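Long-range contacts in hydrogenase maturation factor (Thermoanaerobacter tengcongensis, PDB 3VTH), which probably transfers the carbamoyl group of carbamoyl phosphate to the C-terminal cysteine of HypE, consuming ATP, during maturation of [NiFe]-hydrogenases: residues Gln10-Ile16 and Leu49-Gly55; Arg26-Phe30 and Phe93-Ser98; Ile32-Leu38 and Ala62-Ile67. All blocks are in the same frame, centred on the assembly; numbering follows the deposited sequence.

Overall arrangement
The three contacts illustrate how an acylphosphatase-like domain is built by layering helices on a sheet. Contact 1 is the buried centre, two neighbouring strands joined by backbone hydrogen bonds; contacts 2 and 3 are only partly buried and rely on side chains. Both of these use helix 25-35: contact 2 takes its N-terminal part, beside the edge strand 93-95 and the bound phosphate, whereas contact 3 takes its C-terminal end, against helix 57-69. All three meet in one apolar layer, where Ile51 touches Val29 and Phe63 touches Ile14, Val29 and Val53. Charged side-chain chemistry reaches the phosphate in contact 2; in contact 1 polar side chains lie on the sheet face away from the helices, while contact 3 has little beyond weak or distant polar pairs.

Contact 1 of 3, residues Gln10-Ile16 and Leu49-Gly55; sequences QARQINI and LYIEVEG
Ile14 and Ile51 adopt almost the same rotamer, with CG1 beside the backbone N (chi1 -57° and -59°) and the chain extended beyond it, which sends each CD1 to a different neighbour, while the pairing of the strands brings the two CB atoms together. They lie on the central antiparallel pair, strands 10-17 and 48-55, of the ferredoxin-like alpha/beta sandwich of an acylphosphatase domain, flanked by strand 76-85 on one side and strand 39-45 on the other. The two CB atoms of Ile14 and Ile51 are 4.0 Å apart. Ile14 CD1 then crosses to Val53 CG2 at 3.9 Å, and Ile51 CD1 leans the other way onto Ile16 CD1 at 4.0 Å. Ile16 also runs alongside Leu49, their side chains pointing the same way. This row of branched side chains faces the helices, where Phe63, Ile67 and Val29 close over it.

The backbones are held by paired bonds at Gln10-Gly55, Arg12-Val53, Ile14-Ile51 and Ile16-Leu49, eight in all; Arg12 N to Val53 O, at 2.8 Å, is representative. At the intervening non-hydrogen-bonded pairs, alpha hydrogens point at carbonyls instead, as Ala11 CA does toward Val53 O at 3.2 Å.

The other face of the sheet is more polar. With its CG anti to the backbone N (chi1 -179°), Tyr50 lays its ring beside Asn15 and reaches Gln13, whose chain crosses it at about a right angle and brings CG to 3.9 Å from Tyr50 CE2. Glu52 and Glu54 share this face and are held by Lys88 and Tyr90, in the connection between strands 76-85 and 93-95. Tyr50 OH donates a short hydrogen bond of 2.5 Å to Glu52 OE2, meeting that oxygen on its anti side and close to the carboxylate plane.

Contact 2 of 3, residues Arg26-Phe30 and Phe93-Ser98; sequences RPFVF and FKIVGS. With PO4 (phosphate ion), chain E.
The phosphate-binding cradle of the acylphosphatase domain, at the N-terminal end of helix 25-35, is where Arg26 meets Ile95 of the edge strand 93-95. Ile95 CG2 sits 4.0 Å from Arg26 CB, the two side chains crossing at about a right angle, and thereby backs the start of a chain that bends at chi3 (-71°) to carry the guanidinium round to the phosphate. Two donors of Arg26 converge on one oxygen: the backbone N lies 3.1 Å from O4 of the phosphate, and Arg26 NE is 2.8 Å from the same O4. Arg26 NH2 takes O3 at 2.8 Å, with the phosphorus in the guanidinium plane. The amides of Gly22, Val23, Gly24 and Phe25 complete the grip.

On the far side of the guanidinium, a water accepts from Arg26 NH1 at 3.0 Å and donates to Val96 O and Ser98 OG, bridging helix and loop. Asp152 binds both Arg26 NH1 and Ser98 OG, forming a second shell.

Further along, the contact becomes apolar. The side chains of Phe30 and Phe93 run antiparallel alongside one another; Phe30 CD2 meets the edge of the Phe93 ring, 3.8 Å from CD1 of Phe93. Val29 lies across the Phe93 side chain, its CG1 3.7 Å from Phe93 CZ, while Ile95 CD1 packs against Phe30 CB.

Arg26 is a predicted active-site residue, as is the adjacent Asn44. The ion probably came from the crystallisation liquor and is taken as marking the pocket. Backbone N-H groups and an arginine around one anion, at a helix N-terminus, would probably stabilise negative charge, and the split duty of the guanidinium, NE and NH2 to phosphate, NH1 to Asp152 and water, fixes its rotation, consistent with a site for the phosphate group of an acyl phosphate.

Contact 3 of 3, residues Ile32-Leu38 and Ala62-Ile67; sequences IAQKYNL and AFIREI
Ile32 and Phe63 dominate the apolar packing. The isoleucine places CG1 in the crowded position between its backbone N and carbonyl carbon (chi1 60°), which swings CG1 and CD1 onto the CD2-CE2 side of the Phe63 ring; Ile32 CD1 lies 3.6 Å from Phe63 CD2. From there the same methyl reaches Ile67 CG1 at 3.7 Å. Leu38 CD1 wedges in at the base of the aromatic side chain, 3.5 Å from Phe63 CB, while the backbone of Ala33 meets the ring at its edge.

These residues join the two helices, 25-35 and 57-69, that lie on the same face of the acylphosphatase sheet. Helix 25-35 ends here in a Schellman motif: Leu38 N bonds to Ala33 O and Asn37 N to Gln34 O, with Asn37 at positive phi. The turn folds the chain back and brings Leu38 in against Phe63.

Aromatic contacts centre on Tyr36. Ala62 CB sits over one face of its ring in a CH-pi contact, 3.9 Å from the centroid and 20° off the normal, and Lys35 CD lies over the opposite face, toward the rim.

Polar groups keep to the margin. Lys35 NZ makes a weak hydrogen bond to Tyr36 OH at 3.3 Å. Glu66 approaches the hydroxyl end of the ring near its plane, CG 3.5 Å from Tyr36 OH; its OE1 is 4.5 Å from Lys35 NZ, too far for a salt bridge, and has a weak hydrogen bond to Asn70 instead.

Contact 1 of 3, residues Gln10-Ile16 and Leu49-Gly55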
loop_
_atom_site.group_PDB
_atom_site.type_symbol
_atom_site.label_atom_id
_atom_site.label_comp_id
_atom_site.label_asym_id
_atom_site.label_seq_id
_atom_site.Cartn_x
_atom_site.Cartn_y
_atom_site.Cartn_z
ATOM N N GLN A 10 44.413 -15.311 5.398
ATOM C CA GLN A 10 43.433 -16.017 4.588
ATOM C C GLN A 10 42.617 -14.979 3.824
ATOM O O GLN A 10 42.695 -13.786 4.116
ATOM C CB GLN A 10 42.495 -16.844 5.469
ATOM C CG GLN A 10 43.095 -18.128 6.023
ATOM C CD GLN A 10 42.006 -19.112 6.417
ATOM O OE1 GLN A 10 41.623 -19.193 7.584
ATOM N NE2 GLN A 10 41.471 -19.837 5.432
ATOM N N ALA A 11 41.842 -15.438 2.847
ATOM C CA ALA A 11 40.994 -14.541 2.076
ATOM C C ALA A 11 39.581 -15.092 1.954
ATOM O O ALA A 11 39.379 -16.294 1.803
ATOM C CB ALA A 11 41.600 -14.285 0.702
ATOM N N ARG A 12 38.601 -14.202 2.035
ATOM C CA ARG A 12 37.211 -14.581 1.837
ATOM C C ARG A 12 36.537 -13.635 0.857
ATOM O O ARG A 12 36.762 -12.438 0.901
ATOM C CB ARG A 12 36.439 -14.544 3.162
ATOM C CG ARG A 12 36.882 -15.561 4.186
ATOM C CD ARG A 12 36.587 -16.970 3.739
ATOM N NE ARG A 12 36.970 -17.933 4.770
ATOM C CZ ARG A 12 38.189 -18.445 4.908
ATOM N NH1 ARG A 12 39.170 -18.097 4.077
ATOM N NH2 ARG A 12 38.424 -19.317 5.881
ATOM N N GLN A 13 35.718 -14.185 -0.034
ATOM C CA GLN A 13 34.830 -13.357 -0.838
ATOM C C GLN A 13 33.443 -13.465 -0.229
ATOM O O GLN A 13 32.986 -14.569 0.073
ATOM C CB GLN A 13 34.828 -13.831 -2.286
ATOM C CG GLN A 13 33.794 -13.152 -3.164
ATOM C CD GLN A 13 33.578 -13.934 -4.442
ATOM O OE1 GLN A 13 34.527 -14.469 -5.018
ATOM N NE2 GLN A 13 32.330 -14.022 -4.883
ATOM N N ILE A 14 32.796 -12.317 -0.029
ATOM C CA ILE A 14 31.492 -12.242 0.623
ATOM C C ILE A 14 30.504 -11.470 -0.265
ATOM O O ILE A 14 30.769 -10.339 -0.662
ATOM C CB ILE A 14 31.592 -11.584 2.036
ATOM C CG1 ILE A 14 32.591 -12.346 2.925
ATOM C CG2 ILE A 14 30.202 -11.529 2.720
ATOM C CD1 ILE A 14 33.144 -11.534 4.105
ATOM N N ASN A 15 29.378 -12.096 -0.585
ATOM C CA ASN A 15 28.313 -11.440 -1.351
ATOM C C ASN A 15 27.087 -11.320 -0.476
ATOM O O ASN A 15 26.685 -12.292 0.184
ATOM C CB ASN A 15 27.967 -12.248 -2.600
ATOM C CG ASN A 15 29.095 -12.285 -3.586
ATOM O OD1 ASN A 15 29.222 -11.397 -4.430
ATOM N ND2 ASN A 15 29.942 -13.291 -3.474
ATOM N N ILE A 16 26.508 -10.126 -0.452
ATOM C CA ILE A 16 25.343 -9.868 0.374
ATOM C C ILE A 16 24.189 -9.435 -0.534
ATOM O O ILE A 16 24.376 -8.603 -1.429
ATOM C CB ILE A 16 25.646 -8.810 1.442
ATOM C CG1 ILE A 16 26.983 -9.144 2.147
ATOM C CG2 ILE A 16 24.439 -8.654 2.427
ATOM C CD1 ILE A 16 27.264 -8.350 3.374
ATOM N N LEU A 49 25.963 -6.480 -2.892
ATOM C CA LEU A 49 27.206 -5.992 -2.330
ATOM C C LEU A 49 28.258 -7.079 -2.454
ATOM O O LEU A 49 27.987 -8.249 -2.171
ATOM C CB LEU A 49 27.004 -5.555 -0.873
ATOM C CG LEU A 49 28.233 -4.918 -0.211
ATOM C CD1 LEU A 49 28.402 -3.464 -0.636
ATOM C CD2 LEU A 49 28.131 -5.044 1.287
ATOM N N TYR A 50 29.430 -6.685 -2.936
ATOM C CA TYR A 50 30.574 -7.570 -3.109
ATOM C C TYR A 50 31.741 -7.139 -2.204
ATOM O O TYR A 50 32.141 -5.955 -2.177
ATOM C CB TYR A 50 31.009 -7.540 -4.569
ATOM C CG TYR A 50 32.184 -8.429 -4.911
ATOM C CD1 TYR A 50 33.485 -8.053 -4.595
ATOM C CD2 TYR A 50 31.988 -9.637 -5.571
ATOM C CE1 TYR A 50 34.572 -8.863 -4.940
ATOM C CE2 TYR A 50 33.055 -10.457 -5.903
ATOM C CZ TYR A 50 34.342 -10.060 -5.587
ATOM O OH TYR A 50 35.389 -10.873 -5.922
ATOM N N ILE A 51 32.301 -8.110 -1.489
ATOM C CA ILE A 51 33.404 -7.873 -0.549
ATOM C C ILE A 51 34.492 -8.916 -0.751
ATOM O O ILE A 51 34.195 -10.099 -0.933
ATOM C CB ILE A 51 32.933 -7.965 0.929
ATOM C CG1 ILE A 51 31.823 -6.951 1.236
ATOM C CG2 ILE A 51 34.108 -7.738 1.904
ATOM C CD1 ILE A 51 30.995 -7.313 2.477
ATOM N N GLU A 52 35.745 -8.464 -0.728
ATOM C CA GLU A 52 36.917 -9.338 -0.619
ATOM C C GLU A 52 37.702 -8.871 0.602
ATOM O O GLU A 52 38.070 -7.690 0.686
ATOM C CB GLU A 52 37.815 -9.219 -1.852
ATOM C CG GLU A 52 37.220 -9.791 -3.138
ATOM C CD GLU A 52 38.181 -9.763 -4.336
ATOM O OE1 GLU A 52 39.411 -9.622 -4.142
ATOM O OE2 GLU A 52 37.691 -9.891 -5.487
ATOM N N VAL A 53 37.925 -9.773 1.556
ATOM C CA VAL A 53 38.727 -9.448 2.748
ATOM C C VAL A 53 39.851 -10.458 2.911
ATOM O O VAL A 53 39.660 -11.650 2.643
ATOM C CB VAL A 53 37.884 -9.377 4.056
ATOM C CG1 VAL A 53 37.082 -8.072 4.114
ATOM C CG2 VAL A 53 36.946 -10.589 4.183
ATOM N N GLU A 54 41.018 -9.957 3.315
ATOM C CA GLU A 54 42.191 -10.770 3.620
ATOM C C GLU A 54 42.701 -10.363 4.987
ATOM O O GLU A 54 42.854 -9.170 5.258
ATOM C CB GLU A 54 43.319 -10.549 2.593
ATOM C CG GLU A 54 42.844 -10.652 1.154
ATOM C CD GLU A 54 43.957 -10.655 0.127
ATOM O OE1 GLU A 54 43.695 -11.197 -0.968
ATOM O OE2 GLU A 54 45.066 -10.122 0.387
ATOM N N GLY A 55 42.932 -11.357 5.839
ATOM C CA GLY A 55 43.583 -11.162 7.142
ATOM C C GLY A 55 43.599 -12.445 7.962
ATOM O O GLY A 55 43.479 -13.546 7.409
#

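Contact 2 of 3, residues Arg26-Phe30 and Phe93-Ser98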
loop_
_atom_site.group_PDB
_atom_site.type_symbol
_atom_site.label_atom_id
_atom_site.label_comp_id
_atom_site.label_asym_id
_atom_site.label_seq_id
_atom_site.Cartn_x
_atom_site.Cartn_y
_atom_site.Cartn_z
ATOM N N ARG A 26 28.648 0.301 2.062
ATOM C CA ARG A 26 30.057 0.469 1.693
ATOM C C ARG A 26 30.870 1.150 2.800
ATOM O O ARG A 26 31.866 0.582 3.233
ATOM C CB ARG A 26 30.217 1.134 0.319
ATOM C CG ARG A 26 29.839 0.177 -0.838
ATOM C CD ARG A 26 29.736 0.894 -2.162
ATOM N NE ARG A 26 28.551 1.770 -2.221
ATOM C CZ ARG A 26 28.240 2.553 -3.254
ATOM N NH1 ARG A 26 29.018 2.582 -4.344
ATOM N NH2 ARG A 26 27.133 3.299 -3.205
ATOM N N PRO A 27 30.423 2.326 3.307
ATOM C CA PRO A 27 31.186 2.911 4.423
ATOM C C PRO A 27 31.204 2.050 5.697
ATOM O O PRO A 27 32.231 2.001 6.371
ATOM C CB PRO A 27 30.484 4.260 4.689
ATOM C CG PRO A 27 29.176 4.194 3.964
ATOM C CD PRO A 27 29.407 3.273 2.792
ATOM N N PHE A 28 30.087 1.391 6.012
ATOM C CA PHE A 28 30.021 0.447 7.124
ATOM C C PHE A 28 31.114 -0.648 6.992
ATOM O O PHE A 28 31.876 -0.887 7.919
ATOM C CB PHE A 28 28.610 -0.173 7.193
ATOM C CG PHE A 28 28.455 -1.257 8.236
ATOM C CD1 PHE A 28 28.196 -2.562 7.858
ATOM C CD2 PHE A 28 28.577 -0.965 9.589
ATOM C CE1 PHE A 28 28.053 -3.579 8.812
ATOM C CE2 PHE A 28 28.439 -1.975 10.554
ATOM C CZ PHE A 28 28.166 -3.284 10.156
ATOM N N VAL A 29 31.200 -1.275 5.824
ATOM C CA VAL A 29 32.177 -2.354 5.606
ATOM C C VAL A 29 33.591 -1.813 5.712
ATOM O O VAL A 29 34.451 -2.435 6.332
ATOM C CB VAL A 29 31.917 -3.074 4.252
ATOM C CG1 VAL A 29 33.135 -3.886 3.769
ATOM C CG2 VAL A 29 30.673 -3.976 4.387
ATOM N N PHE A 30 33.825 -0.644 5.126
ATOM C CA PHE A 30 35.141 -0.029 5.206
ATOM C C PHE A 30 35.581 0.108 6.662
ATOM O O PHE A 30 36.716 -0.227 7.028
ATOM C CB PHE A 30 35.142 1.348 4.528
ATOM C CG PHE A 30 36.465 2.058 4.617
ATOM C CD1 PHE A 30 36.761 2.870 5.706
ATOM C CD2 PHE A 30 37.417 1.917 3.603
ATOM C CE1 PHE A 30 38.008 3.538 5.800
ATOM C CE2 PHE A 30 38.665 2.575 3.681
ATOM C CZ PHE A 30 38.963 3.384 4.774
ATOM N N PHE A 93 42.673 -1.568 2.584
ATOM C CA PHE A 93 41.267 -1.794 2.294
ATOM C C PHE A 93 40.657 -0.552 1.656
ATOM O O PHE A 93 40.886 0.554 2.129
ATOM C CB PHE A 93 40.473 -2.182 3.546
ATOM C CG PHE A 93 39.101 -2.693 3.224
ATOM C CD1 PHE A 93 38.042 -1.821 3.074
ATOM C CD2 PHE A 93 38.887 -4.053 3.009
ATOM C CE1 PHE A 93 36.786 -2.293 2.735
ATOM C CE2 PHE A 93 37.619 -4.530 2.668
ATOM C CZ PHE A 93 36.584 -3.645 2.532
ATOM N N LYS A 94 39.896 -0.738 0.579
ATOM C CA LYS A 94 39.340 0.386 -0.179
ATOM C C LYS A 94 37.909 0.118 -0.631
ATOM O O LYS A 94 37.555 -1.024 -0.958
ATOM C CB LYS A 94 40.202 0.693 -1.415
ATOM C CG LYS A 94 41.550 1.375 -1.127
ATOM C CD LYS A 94 42.328 1.588 -2.434
ATOM C CE LYS A 94 43.430 2.636 -2.285
ATOM N NZ LYS A 94 42.861 4.016 -2.075
ATOM N N ILE A 95 37.083 1.165 -0.632
ATOM C CA ILE A 95 35.826 1.144 -1.377
ATOM C C ILE A 95 36.188 1.456 -2.827
ATOM O O ILE A 95 36.861 2.467 -3.091
ATOM C CB ILE A 95 34.810 2.210 -0.858
ATOM C CG1 ILE A 95 34.537 2.013 0.641
ATOM C CG2 ILE A 95 33.504 2.161 -1.677
ATOM C CD1 ILE A 95 33.798 3.196 1.311
ATOM N N VAL A 96 35.773 0.591 -3.758
ATOM C CA VAL A 96 36.099 0.788 -5.179
ATOM C C VAL A 96 34.856 1.041 -6.035
ATOM O O VAL A 96 33.732 0.983 -5.521
ATOM C CB VAL A 96 36.983 -0.371 -5.773
ATOM C CG1 VAL A 96 38.265 -0.530 -4.965
ATOM C CG2 VAL A 96 36.218 -1.687 -5.830
ATOM N N GLY A 97 35.076 1.336 -7.322
ATOM C CA GLY A 97 33.995 1.652 -8.262
ATOM C C GLY A 97 33.001 0.512 -8.411
ATOM O O GLY A 97 33.368 -0.652 -8.284
ATOM N N SER A 98 31.734 0.856 -8.664
ATOM C CA SER A 98 30.682 -0.144 -8.840
ATOM C C SER A 98 30.849 -0.929 -10.150
ATOM O O SER A 98 31.395 -0.412 -11.116
ATOM C CB SER A 98 29.313 0.527 -8.816
ATOM O OG SER A 98 29.062 1.072 -7.535
HETATM P P PO4 E . 25.625 2.187 -0.040
HETATM O O1 PO4 E . 25.021 3.446 0.519
HETATM O O2 PO4 E . 25.072 0.978 0.673
HETATM O O3 PO4 E . 25.249 2.083 -1.491
HETATM O O4 PO4 E . 27.132 2.220 0.127
HETATM O O HOH W 1 31.004 0.650 -5.446
#

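Contact 3 of 3, residues Ile32-Leu38 and Ala62-Ile67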
loop_
_atom_site.group_PDB
_atom_site.type_symbol
_atom_site.label_atom_id
_atom_site.label_comp_id
_atom_site.label_asym_id
_atom_site.label_seq_id
_atom_site.Cartn_x
_atom_site.Cartn_y
_atom_site.Cartn_z
ATOM N N ILE A 32 34.414 -1.360 9.528
ATOM C CA ILE A 32 34.656 -2.588 10.286
ATOM C C ILE A 32 35.864 -3.377 9.727
ATOM O O ILE A 32 36.607 -4.010 10.487
ATOM C CB ILE A 32 33.373 -3.452 10.485
ATOM C CG1 ILE A 32 32.764 -3.887 9.154
ATOM C CG2 ILE A 32 32.313 -2.662 11.293
ATOM C CD1 ILE A 32 31.800 -5.067 9.286
ATOM N N ALA A 33 36.116 -3.274 8.422
ATOM C CA ALA A 33 37.330 -3.889 7.855
ATOM C C ALA A 33 38.594 -3.266 8.470
ATOM O O ALA A 33 39.546 -3.979 8.805
ATOM C CB ALA A 33 37.357 -3.760 6.347
ATOM N N GLN A 34 38.597 -1.942 8.629
ATOM C CA GLN A 34 39.726 -1.257 9.282
ATOM C C GLN A 34 39.846 -1.671 10.752
ATOM O O GLN A 34 40.945 -1.886 11.266
ATOM C CB GLN A 34 39.592 0.265 9.171
ATOM C CG GLN A 34 39.426 0.777 7.757
ATOM C CD GLN A 34 40.684 1.390 7.183
ATOM O OE1 GLN A 34 41.174 2.408 7.682
ATOM N NE2 GLN A 34 41.190 0.806 6.105
ATOM N N LYS A 35 38.702 -1.800 11.411
ATOM C CA LYS A 35 38.637 -2.162 12.825
ATOM C C LYS A 35 39.292 -3.517 13.070
ATOM O O LYS A 35 39.994 -3.704 14.062
ATOM C CB LYS A 35 37.180 -2.231 13.267
ATOM C CG LYS A 35 36.962 -2.324 14.762
ATOM C CD LYS A 35 35.487 -2.555 15.047
ATOM C CE LYS A 35 35.244 -2.912 16.517
ATOM N NZ LYS A 35 33.814 -3.319 16.680
ATOM N N TYR A 36 39.051 -4.460 12.164
ATOM C CA TYR A 36 39.594 -5.804 12.301
ATOM C C TYR A 36 40.836 -6.031 11.438
ATOM O O TYR A 36 41.188 -7.166 11.124
ATOM C CB TYR A 36 38.494 -6.843 12.017
ATOM C CG TYR A 36 37.345 -6.753 13.000
ATOM C CD1 TYR A 36 37.543 -7.028 14.356
ATOM C CD2 TYR A 36 36.068 -6.388 12.579
ATOM C CE1 TYR A 36 36.489 -6.936 15.274
ATOM C CE2 TYR A 36 35.008 -6.288 13.490
ATOM C CZ TYR A 36 35.235 -6.569 14.832
ATOM O OH TYR A 36 34.203 -6.482 15.730
ATOM N N ASN A 37 41.496 -4.942 11.059
ATOM C CA ASN A 37 42.750 -5.020 10.308
ATOM C C ASN A 37 42.690 -5.955 9.101
ATOM O O ASN A 37 43.580 -6.782 8.895
ATOM C CB ASN A 37 43.909 -5.409 11.240
ATOM C CG ASN A 37 44.126 -4.388 12.340
ATOM O OD1 ASN A 37 44.359 -3.213 12.065
ATOM N ND2 ASN A 37 44.019 -4.824 13.592
ATOM N N LEU A 38 41.633 -5.812 8.310
ATOM C CA LEU A 38 41.500 -6.562 7.072
ATOM C C LEU A 38 41.846 -5.687 5.877
ATOM O O LEU A 38 41.634 -4.481 5.890
ATOM C CB LEU A 38 40.078 -7.111 6.918
ATOM C CG LEU A 38 39.589 -7.972 8.089
ATOM C CD1 LEU A 38 38.130 -8.397 7.874
ATOM C CD2 LEU A 38 40.491 -9.200 8.318
ATOM N N ALA A 62 35.100 -12.186 13.060
ATOM C CA ALA A 62 34.550 -11.040 13.794
ATOM C C ALA A 62 33.891 -10.010 12.855
ATOM O O ALA A 62 32.820 -9.482 13.145
ATOM C CB ALA A 62 35.642 -10.394 14.651
ATOM N N PHE A 63 34.540 -9.742 11.729
ATOM C CA PHE A 63 33.987 -8.891 10.662
ATOM C C PHE A 63 32.630 -9.432 10.151
ATOM O O PHE A 63 31.645 -8.684 10.052
ATOM C CB PHE A 63 35.042 -8.792 9.546
ATOM C CG PHE A 63 34.577 -8.142 8.273
ATOM C CD1 PHE A 63 34.134 -8.914 7.208
ATOM C CD2 PHE A 63 34.692 -6.764 8.099
ATOM C CE1 PHE A 63 33.750 -8.317 6.003
ATOM C CE2 PHE A 63 34.320 -6.163 6.901
ATOM C CZ PHE A 63 33.841 -6.939 5.854
ATOM N N ILE A 64 32.574 -10.730 9.854
ATOM C CA ILE A 64 31.333 -11.349 9.371
ATOM C C ILE A 64 30.229 -11.263 10.435
ATOM O O ILE A 64 29.081 -10.942 10.127
ATOM C CB ILE A 64 31.561 -12.812 8.919
ATOM C CG1 ILE A 64 32.421 -12.860 7.650
ATOM C CG2 ILE A 64 30.234 -13.539 8.703
ATOM C CD1 ILE A 64 32.857 -14.299 7.243
ATOM N N ARG A 65 30.601 -11.540 11.683
ATOM C CA ARG A 65 29.687 -11.462 12.822
ATOM C C ARG A 65 29.120 -10.048 12.993
ATOM O O ARG A 65 27.934 -9.893 13.282
ATOM C CB ARG A 65 30.411 -11.902 14.093
ATOM C CG ARG A 65 29.521 -12.316 15.242
ATOM C CD ARG A 65 30.336 -13.057 16.334
ATOM N NE ARG A 65 31.386 -12.207 16.906
ATOM C CZ ARG A 65 32.698 -12.467 16.882
ATOM N NH1 ARG A 65 33.177 -13.585 16.329
ATOM N NH2 ARG A 65 33.541 -11.603 17.442
ATOM N N GLU A 66 29.960 -9.024 12.816
ATOM C CA GLU A 66 29.476 -7.634 12.879
ATOM C C GLU A 66 28.437 -7.347 11.802
ATOM O O GLU A 66 27.419 -6.715 12.078
ATOM C CB GLU A 66 30.612 -6.619 12.798
ATOM C CG GLU A 66 31.065 -6.071 14.148
ATOM C CD GLU A 66 30.208 -4.904 14.615
ATOM O OE1 GLU A 66 30.255 -3.834 13.971
ATOM O OE2 GLU A 66 29.492 -5.053 15.633
ATOM N N ILE A 67 28.693 -7.816 10.586
ATOM C CA ILE A 67 27.728 -7.647 9.505
ATOM C C ILE A 67 26.400 -8.325 9.856
ATOM O O ILE A 67 25.341 -7.710 9.725
ATOM C CB ILE A 67 28.247 -8.174 8.161
ATOM C CG1 ILE A 67 29.405 -7.310 7.661
ATOM C CG2 ILE A 67 27.113 -8.164 7.130
ATOM C CD1 ILE A 67 30.157 -7.889 6.473
#